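Local structure of putative secreted protein (4PEY) at residues G188-T193 and D550-S555; P133-H138 and I396-V401. The protein hydrolyses laminarin and laminarioligosaccharides as a secreted exo-beta-1,3-glucanase, releasing glucose and laminaribiose. The protein carries 1 engineered substitution. All blocks are in the same frame, centred on the assembly; numbering follows the deposited sequence. Where two conformers were deposited one is given.

Contact 1 (G188-T193 and D550-S555)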
ATOM      1  N   GLY A 188       7.536 -16.415  11.305  1.00 14.54           N
ATOM      2  CA  GLY A 188       7.746 -14.977  11.315  1.00 14.72           C
ATOM      3  C   GLY A 188       9.236 -14.700  11.280  1.00 17.26           C
ATOM      4  O   GLY A 188      10.017 -15.457  11.846  1.00 22.41           O
ATOM      5  N   VAL A 189       9.632 -13.621  10.612  1.00 14.29           N
ATOM      6  CA  VAL A 189      11.043 -13.272  10.480  1.00 14.08           C
ATOM      7  C   VAL A 189      11.359 -12.051  11.351  1.00 14.60           C
ATOM      8  O   VAL A 189      11.959 -12.210  12.418  1.00 15.99           O
ATOM      9  CB  VAL A 189      11.411 -13.040   9.001  1.00 15.01           C
ATOM     10  CG1 VAL A 189      12.865 -12.594   8.853  1.00 15.31           C
ATOM     11  CG2 VAL A 189      11.170 -14.334   8.224  1.00 16.93           C
ATOM     12  N   TRP A 190      10.933 -10.853  10.936  1.00 13.60           N
ATOM     13  CA  TRP A 190      11.133  -9.657  11.770  1.00 12.58           C
ATOM     14  C   TRP A 190       9.842  -9.066  12.339  1.00 12.72           C
ATOM     15  O   TRP A 190       9.839  -8.568  13.468  1.00 13.48           O
ATOM     16  CB  TRP A 190      11.854  -8.547  10.996  1.00 13.81           C
ATOM     17  CG  TRP A 190      13.237  -8.898  10.521  1.00 12.62           C
ATOM     18  CD1 TRP A 190      14.033  -9.922  10.951  1.00 14.41           C
ATOM     19  CD2 TRP A 190      13.961  -8.231   9.485  1.00 13.07           C
ATOM     20  NE1 TRP A 190      15.219  -9.923  10.252  1.00 15.70           N
ATOM     21  CE2 TRP A 190      15.201  -8.890   9.349  1.00 14.86           C
ATOM     22  CE3 TRP A 190      13.689  -7.124   8.677  1.00 12.33           C
ATOM     23  CZ2 TRP A 190      16.158  -8.494   8.417  1.00 14.31           C
ATOM     24  CZ3 TRP A 190      14.637  -6.727   7.757  1.00 13.24           C
ATOM     25  CH2 TRP A 190      15.861  -7.412   7.633  1.00 13.82           C
ATOM     26  N   ASN A 191       8.754  -9.100  11.568  1.00 12.55           N
ATOM     27  CA  ASN A 191       7.532  -8.414  11.989  1.00 12.02           C
ATOM     28  C   ASN A 191       6.318  -8.888  11.216  1.00 11.60           C
ATOM     29  O   ASN A 191       6.007  -8.337  10.159  1.00 11.60           O
ATOM     30  CB  ASN A 191       7.686  -6.894  11.821  1.00 13.36           C
ATOM     31  CG  ASN A 191       6.387  -6.128  12.080  1.00 11.50           C
ATOM     32  OD1 ASN A 191       5.496  -6.605  12.783  1.00 13.16           O
ATOM     33  ND2 ASN A 191       6.274  -4.940  11.488  1.00 13.02           N
ATOM     34  N   MET A 192       5.645  -9.901  11.699  1.00 13.38           N
ATOM     35  CA  MET A 192       4.385 -10.328  11.147  1.00 12.40           C
ATOM     36  C   MET A 192       3.223  -9.857  12.013  1.00 10.50           C
ATOM     37  O   MET A 192       3.098 -10.244  13.150  1.00 12.89           O
ATOM     38  CB  MET A 192       4.341 -11.857  10.990  1.00 15.96           C
ATOM     39  CG  MET A 192       5.062 -12.466   9.793  1.00 24.94           C
ATOM     40  SD  MET A 192       6.746 -11.855   9.407  1.00 26.85           S
ATOM     41  CE  MET A 192       7.052 -12.708   7.864  1.00 22.24           C
ATOM     42  N   THR A 193       2.432  -8.963  11.463  1.00 12.05           N
ATOM     43  CA  THR A 193       1.337  -8.339  12.195  1.00 12.21           C
ATOM     44  C   THR A 193      -0.023  -8.764  11.617  1.00 11.06           C
ATOM     45  O   THR A 193      -0.189  -8.896  10.391  1.00 11.29           O
ATOM     46  CB  THR A 193       1.482  -6.789  12.182  1.00 12.72           C
ATOM     47  OG1 THR A 193       2.666  -6.419  12.895  1.00 12.16           O
ATOM     48  CG2 THR A 193       0.282  -6.089  12.821  1.00 13.18           C
ATOM     49  N   ASP A 550      27.429  -7.047  12.008  1.00 13.94           N
ATOM     50  CA  ASP A 550      26.979  -6.940  10.623  1.00 14.75           C
ATOM     51  C   ASP A 550      26.037  -8.083  10.270  1.00 13.54           C
ATOM     52  O   ASP A 550      25.890  -8.438   9.097  1.00 17.03           O
ATOM     53  CB  ASP A 550      28.162  -6.913   9.650  1.00 16.63           C
ATOM     54  CG  ASP A 550      28.987  -8.199   9.663  1.00 18.98           C
ATOM     55  OD1 ASP A 550      28.645  -9.150  10.398  1.00 18.69           O
ATOM     56  OD2 ASP A 550      29.988  -8.263   8.912  1.00 23.20           O
ATOM     57  N   THR A 551      25.408  -8.658  11.293  1.00 14.12           N
ATOM     58  CA  THR A 551      24.630  -9.882  11.123  1.00 15.98           C
ATOM     59  C   THR A 551      23.114  -9.655  11.033  1.00 15.16           C
ATOM     60  O   THR A 551      22.332 -10.615  10.999  1.00 16.57           O
ATOM     61  CB  THR A 551      24.925 -10.851  12.271  1.00 19.38           C
ATOM     62  OG1 THR A 551      24.816 -10.136  13.505  1.00 21.73           O
ATOM     63  CG2 THR A 551      26.346 -11.411  12.142  1.00 21.67           C
ATOM     64  N   THR A 552      22.706  -8.387  10.991  1.00 12.70           N
ATOM     65  CA  THR A 552      21.304  -8.022  10.735  1.00 13.73           C
ATOM     66  C   THR A 552      20.361  -8.648  11.786  1.00 13.91           C
ATOM     67  O   THR A 552      19.305  -9.215  11.472  1.00 15.34           O
ATOM     68  CB  THR A 552      20.889  -8.421   9.279  1.00 14.47           C
ATOM     69  OG1 THR A 552      21.909  -7.999   8.360  1.00 14.66           O
ATOM     70  CG2 THR A 552      19.581  -7.750   8.865  1.00 15.17           C
ATOM     71  N   ILE A 553      20.745  -8.507  13.052  1.00 14.62           N
ATOM     72  CA  ILE A 553      19.898  -8.910  14.174  1.00 14.79           C
ATOM     73  C   ILE A 553      19.077  -7.716  14.683  1.00 13.61           C
ATOM     74  O   ILE A 553      19.642  -6.680  15.044  1.00 14.62           O
ATOM     75  CB  ILE A 553      20.742  -9.484  15.330  1.00 18.41           C
ATOM     76  CG1 ILE A 553      21.553 -10.693  14.852  1.00 21.13           C
ATOM     77  CG2 ILE A 553      19.856  -9.846  16.514  1.00 19.94           C
ATOM     78  CD1 ILE A 553      22.456 -11.275  15.915  1.00 24.50           C
ATOM     79  N   PRO A 554      17.738  -7.845  14.701  1.00 14.00           N
ATOM     80  CA  PRO A 554      16.922  -6.722  15.183  1.00 13.81           C
ATOM     81  C   PRO A 554      17.164  -6.354  16.644  1.00 13.70           C
ATOM     82  O   PRO A 554      17.440  -7.228  17.479  1.00 16.78           O
ATOM     83  CB  PRO A 554      15.488  -7.227  15.006  1.00 14.05           C
ATOM     84  CG  PRO A 554      15.572  -8.255  13.929  1.00 15.09           C
ATOM     85  CD  PRO A 554      16.911  -8.917  14.117  1.00 15.30           C
ATOM     86  N   SER A 555      17.062  -5.059  16.935  1.00 11.95           N
ATOM     87  CA  SER A 555      16.938  -4.564  18.305  1.00 11.45           C
ATOM     88  C   SER A 555      15.466  -4.250  18.555  1.00 13.20           C
ATOM     89  O   SER A 555      14.844  -3.528  17.778  1.00 13.10           O
ATOM     90  CB  SER A 555      17.808  -3.327  18.526  1.00 14.44           C
ATOM     91  OG  SER A 555      17.666  -2.845  19.850  1.00 15.17           O
TER
HETATM   92  O   HOH W   1      17.933 -11.145  10.470  1.00 25.88           O
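The nearest CA atoms, those of W190 and P554, are 7.3 Å apart, and no hydrogen bond joins the two segments directly. Residues 188-190 are loop and strand geometry begins at N191. Residues 550-553 are loop too, and T552 takes a left-handed backbone conformation (phi 58°). The indole of W190 spans the distance. With CG anti to the carbonyl carbon (chi1 -62°), it reaches the other segment. P554 lies over one face of the five-membered ring in a CH-pi contact. P554 CG is 4.1 Å from the ring centroid and 3.7 Å from W190 CD1. The methyl of T552 meets the benzo part obliquely, with T552 CG2 3.5 Å from W190 CZ2. A water lies in the indole plane at its edge. It accepts from W190 NE1 at 3.0 Å and donates to T552 O at 2.6 Å. This polar bridge should favour the ring's present turn. T552 OG1 bonds to G531 N, and T552 lines one of the two glycan sites. W190 touches the substrate-binding Q173 and packs edge-to-face with Y497. The contact joins strand 191-198 of the first beta-helix to the loop before strand 555-560, beside L526 and V528 of strand 520-529.

Contact 2 (P133-H138 and I396-V401)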
ATOM      1  N   PRO A 133      -0.812  -5.431  -3.436  1.00 10.15           N
ATOM      2  CA  PRO A 133      -1.915  -5.913  -2.597  1.00 10.26           C
ATOM      3  C   PRO A 133      -2.606  -7.178  -3.100  1.00 11.32           C
ATOM      4  O   PRO A 133      -2.719  -7.430  -4.301  1.00 11.72           O
ATOM      5  CB  PRO A 133      -2.896  -4.734  -2.610  1.00 10.64           C
ATOM      6  CG  PRO A 133      -2.617  -4.038  -3.911  1.00 10.20           C
ATOM      7  CD  PRO A 133      -1.122  -4.127  -4.056  1.00 10.98           C
ATOM      8  N   PHE A 134      -3.095  -7.945  -2.133  1.00 10.44           N
ATOM      9  CA  PHE A 134      -3.765  -9.222  -2.332  1.00 12.11           C
ATOM     10  C   PHE A 134      -5.066  -9.104  -1.526  1.00 11.31           C
ATOM     11  O   PHE A 134      -5.052  -9.240  -0.295  1.00 11.33           O
ATOM     12  CB  PHE A 134      -2.841 -10.344  -1.835  1.00 10.62           C
ATOM     13  CG  PHE A 134      -3.209 -11.748  -2.265  1.00 11.41           C
ATOM     14  CD1 PHE A 134      -2.732 -12.272  -3.459  1.00 12.34           C
ATOM     15  CD2 PHE A 134      -3.933 -12.583  -1.419  1.00 12.10           C
ATOM     16  CE1 PHE A 134      -3.017 -13.584  -3.842  1.00 12.58           C
ATOM     17  CE2 PHE A 134      -4.213 -13.900  -1.789  1.00 12.47           C
ATOM     18  CZ  PHE A 134      -3.761 -14.392  -3.008  1.00 14.56           C
ATOM     19  N   ARG A 135      -6.170  -8.788  -2.208  1.00 11.41           N
ATOM     20  CA  ARG A 135      -7.449  -8.473  -1.552  1.00 11.23           C
ATOM     21  C   ARG A 135      -8.602  -9.353  -2.005  1.00 10.80           C
ATOM     22  O   ARG A 135      -8.701  -9.677  -3.181  1.00 11.13           O
ATOM     23  CB  ARG A 135      -7.868  -7.025  -1.831  1.00 11.38           C
ATOM     24  CG  ARG A 135      -6.996  -5.938  -1.233  1.00 10.87           C
ATOM     25  CD  ARG A 135      -7.528  -4.563  -1.654  1.00 11.08           C
ATOM     26  NE  ARG A 135      -6.695  -3.459  -1.175  1.00 11.12           N
ATOM     27  CZ  ARG A 135      -6.813  -2.867   0.009  1.00 10.53           C
ATOM     28  NH1 ARG A 135      -7.741  -3.270   0.878  1.00 11.10           N
ATOM     29  NH2 ARG A 135      -5.983  -1.875   0.330  1.00 10.57           N
ATOM     30  N   ARG A 136      -9.490  -9.704  -1.081  1.00 10.94           N
ATOM     31  CA  ARG A 136     -10.733 -10.397  -1.434  0.51 11.57           C
ATOM     32  C   ARG A 136     -10.435 -11.640  -2.273  1.00 11.87           C
ATOM     33  O   ARG A 136     -11.102 -11.911  -3.271  1.00 12.49           O
ATOM     34  CB  ARG A 136     -11.690  -9.444  -2.180  0.51 15.12           C
ATOM     35  CG  ARG A 136     -13.170  -9.813  -2.115  0.51 16.77           C
ATOM     36  CD  ARG A 136     -14.012  -8.862  -2.982  0.51 14.01           C
ATOM     37  NE  ARG A 136     -15.441  -9.178  -2.957  0.51 14.29           N
ATOM     38  CZ  ARG A 136     -16.285  -8.730  -2.035  0.51 15.75           C
ATOM     39  NH1 ARG A 136     -17.569  -9.062  -2.087  0.51 19.42           N
ATOM     40  NH2 ARG A 136     -15.843  -7.949  -1.060  0.51 17.06           N
ATOM     41  N   MET A 137      -9.425 -12.396  -1.852  1.00 10.80           N
ATOM     42  CA  MET A 137      -9.024 -13.614  -2.546  1.00 10.67           C
ATOM     43  C   MET A 137      -9.460 -14.843  -1.764  1.00 10.90           C
ATOM     44  O   MET A 137      -9.449 -14.836  -0.529  1.00 13.36           O
ATOM     45  CB  MET A 137      -7.499 -13.648  -2.739  1.00 12.39           C
ATOM     46  CG  MET A 137      -6.956 -12.492  -3.572  1.00 12.03           C
ATOM     47  SD  MET A 137      -7.392 -12.570  -5.327  1.00 11.54           S
ATOM     48  CE  MET A 137      -6.403 -13.961  -5.881  1.00 12.67           C
ATOM     49  N   HIS A 138      -9.805 -15.913  -2.479  1.00 11.44           N
ATOM     50  CA  HIS A 138     -10.023 -17.205  -1.842  1.00 11.46           C
ATOM     51  C   HIS A 138      -9.027 -18.207  -2.396  1.00 12.93           C
ATOM     52  O   HIS A 138      -9.164 -18.644  -3.536  1.00 13.25           O
ATOM     53  CB  HIS A 138     -11.447 -17.732  -2.061  1.00 11.66           C
ATOM     54  CG  HIS A 138     -11.719 -19.012  -1.330  1.00 11.66           C
ATOM     55  ND1 HIS A 138     -12.724 -19.886  -1.695  1.00 13.98           N
ATOM     56  CD2 HIS A 138     -11.096 -19.577  -0.268  1.00 13.01           C
ATOM     57  CE1 HIS A 138     -12.721 -20.923  -0.872  1.00 14.81           C
ATOM     58  NE2 HIS A 138     -11.734 -20.764  -0.004  1.00 14.46           N
ATOM     59  N   ILE A 396      -6.178   5.216   6.359  1.00 11.36           N
ATOM     60  CA  ILE A 396      -5.130   4.928   5.392  0.52 12.03           C
ATOM     61  C   ILE A 396      -4.900   3.427   5.428  1.00 10.31           C
ATOM     62  O   ILE A 396      -4.265   2.918   6.352  1.00 12.77           O
ATOM     63  CB  ILE A 396      -3.817   5.669   5.714  0.52 13.09           C
ATOM     64  CG1 ILE A 396      -4.081   7.158   5.956  0.52 15.22           C
ATOM     65  CG2 ILE A 396      -2.797   5.460   4.598  0.52 14.99           C
ATOM     66  CD1 ILE A 396      -4.630   7.875   4.760  0.52 15.23           C
ATOM     67  N   ASP A 397      -5.451   2.717   4.453  1.00 10.48           N
ATOM     68  CA  ASP A 397      -5.429   1.256   4.472  1.00 11.19           C
ATOM     69  C   ASP A 397      -4.652   0.729   3.272  1.00 11.56           C
ATOM     70  O   ASP A 397      -5.197   0.569   2.180  1.00 11.01           O
ATOM     71  CB  ASP A 397      -6.871   0.720   4.519  1.00 11.58           C
ATOM     72  CG  ASP A 397      -6.954  -0.782   4.336  1.00 11.68           C
ATOM     73  OD1 ASP A 397      -6.170  -1.514   4.979  1.00 11.88           O
ATOM     74  OD2 ASP A 397      -7.817  -1.232   3.551  1.00 12.05           O
ATOM     75  N   HIS A 398      -3.373   0.458   3.532  1.00 10.42           N
ATOM     76  CA  HIS A 398      -2.312   0.132   2.565  1.00  9.74           C
ATOM     77  C   HIS A 398      -1.837   1.308   1.725  1.00 10.54           C
ATOM     78  O   HIS A 398      -2.465   1.707   0.736  1.00 10.64           O
ATOM     79  CB  HIS A 398      -2.697  -0.999   1.617  1.00  9.75           C
ATOM     80  CG  HIS A 398      -1.510  -1.595   0.926  1.00 10.33           C
ATOM     81  ND1 HIS A 398      -1.576  -2.189  -0.317  1.00 10.85           N
ATOM     82  CD2 HIS A 398      -0.215  -1.677   1.320  1.00 11.60           C
ATOM     83  CE1 HIS A 398      -0.369  -2.620  -0.655  1.00 11.47           C
ATOM     84  NE2 HIS A 398       0.471  -2.319   0.316  1.00 11.76           N
ATOM     85  N   THR A 399      -0.705   1.861   2.139  1.00 10.09           N
ATOM     86  CA  THR A 399      -0.001   2.832   1.321  1.00  9.28           C
ATOM     87  C   THR A 399       1.482   2.465   1.284  1.00  8.78           C
ATOM     88  O   THR A 399       2.002   1.863   2.221  1.00 10.07           O
ATOM     89  CB  THR A 399      -0.198   4.276   1.849  1.00 10.57           C
ATOM     90  OG1 THR A 399       0.348   5.202   0.912  1.00 12.54           O
ATOM     91  CG2 THR A 399       0.471   4.476   3.182  1.00 11.99           C
ATOM     92  N   TRP A 400       2.131   2.777   0.163  1.00  9.21           N
ATOM     93  CA  TRP A 400       3.585   2.738   0.050  1.00  9.08           C
ATOM     94  C   TRP A 400       4.000   4.094  -0.451  1.00 10.00           C
ATOM     95  O   TRP A 400       3.671   4.470  -1.581  1.00 10.76           O
ATOM     96  CB  TRP A 400       4.078   1.656  -0.914  1.00 10.58           C
ATOM     97  CG  TRP A 400       5.602   1.445  -0.958  1.00 10.44           C
ATOM     98  CD1 TRP A 400       6.488   1.528   0.086  1.00 12.23           C
ATOM     99  CD2 TRP A 400       6.385   1.092  -2.116  1.00 10.38           C
ATOM    100  NE1 TRP A 400       7.773   1.237  -0.353  1.00 11.07           N
ATOM    101  CE2 TRP A 400       7.729   0.962  -1.696  1.00 10.46           C
ATOM    102  CE3 TRP A 400       6.074   0.857  -3.460  1.00 12.26           C
ATOM    103  CZ2 TRP A 400       8.753   0.607  -2.575  1.00 11.31           C
ATOM    104  CZ3 TRP A 400       7.101   0.511  -4.338  1.00 11.44           C
ATOM    105  CH2 TRP A 400       8.424   0.408  -3.893  1.00 11.52           C
ATOM    106  N   VAL A 401       4.714   4.824   0.395  1.00 10.14           N
ATOM    107  CA  VAL A 401       5.170   6.160   0.068  1.00 10.27           C
ATOM    108  C   VAL A 401       6.687   6.048   0.008  1.00  9.43           C
ATOM    109  O   VAL A 401       7.339   5.814   1.024  1.00 10.44           O
ATOM    110  CB  VAL A 401       4.674   7.189   1.116  1.00 10.50           C
ATOM    111  CG1 VAL A 401       5.190   8.585   0.807  1.00 11.57           C
ATOM    112  CG2 VAL A 401       3.155   7.172   1.164  1.00 12.41           C
TER
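D397 OD2 is gripped by R135 NH1, R178 NH2 and Q369 NE2. The salt bridge from R135 is long: NH1 to OD2 is 3.4 Å, and the hydrogen bond in it is weak although nearly straight (164°). Guanidinium and carboxylate planes stand 84° apart, so this is not a flat two-pronged pairing. R135 NH2 also gives a weak, bent bond to D397 O at 3.2 Å. That oxygen lies in the guanidinium plane, at its edge. The R135 chain is extended from CG to NE, which carries the guanidinium across to the corner at H398. There R135 NH2 comes 3.6 Å from H398 CB. With CG anti to the backbone N (chi1 -163°), the H398 ring is swung toward P133. P133 CB is 3.7 Å from H398 ND1, and P133 CD meets the ring edge in plane. D370 joins the two sides, taking R135 NE on OD2 and H398 ND1 on OD1. Y157 and T431 bond to D397 OD1. Two arginines beside D397 would be expected to favour its ionised form. The direct bonds are weak, so the tie between the two beta-helices here probably depends much on D370.

Family GH55 enzymes have two tandem beta-helix domains. From the N terminus, the chain first builds the beta-helix that includes 134-135 and 191-198. Antiparallel pairing follows among strands from 210-220 to 255-259, then a second beta-helix from 263-266. Contact 2 opens at 133-138 and closes at 396-401, at the corner between strands 395-397 and 399-403, 258 residues later. Contact 1 opens at 188-193, inside that loop, and closes only at 550-555, 357 residues later. The two loops therefore cross and do not nest. Contact 2 joins the halves near the centre of the molecule, contact 1 at one glycan site near the C-terminal end. Their centres are 22 Å apart.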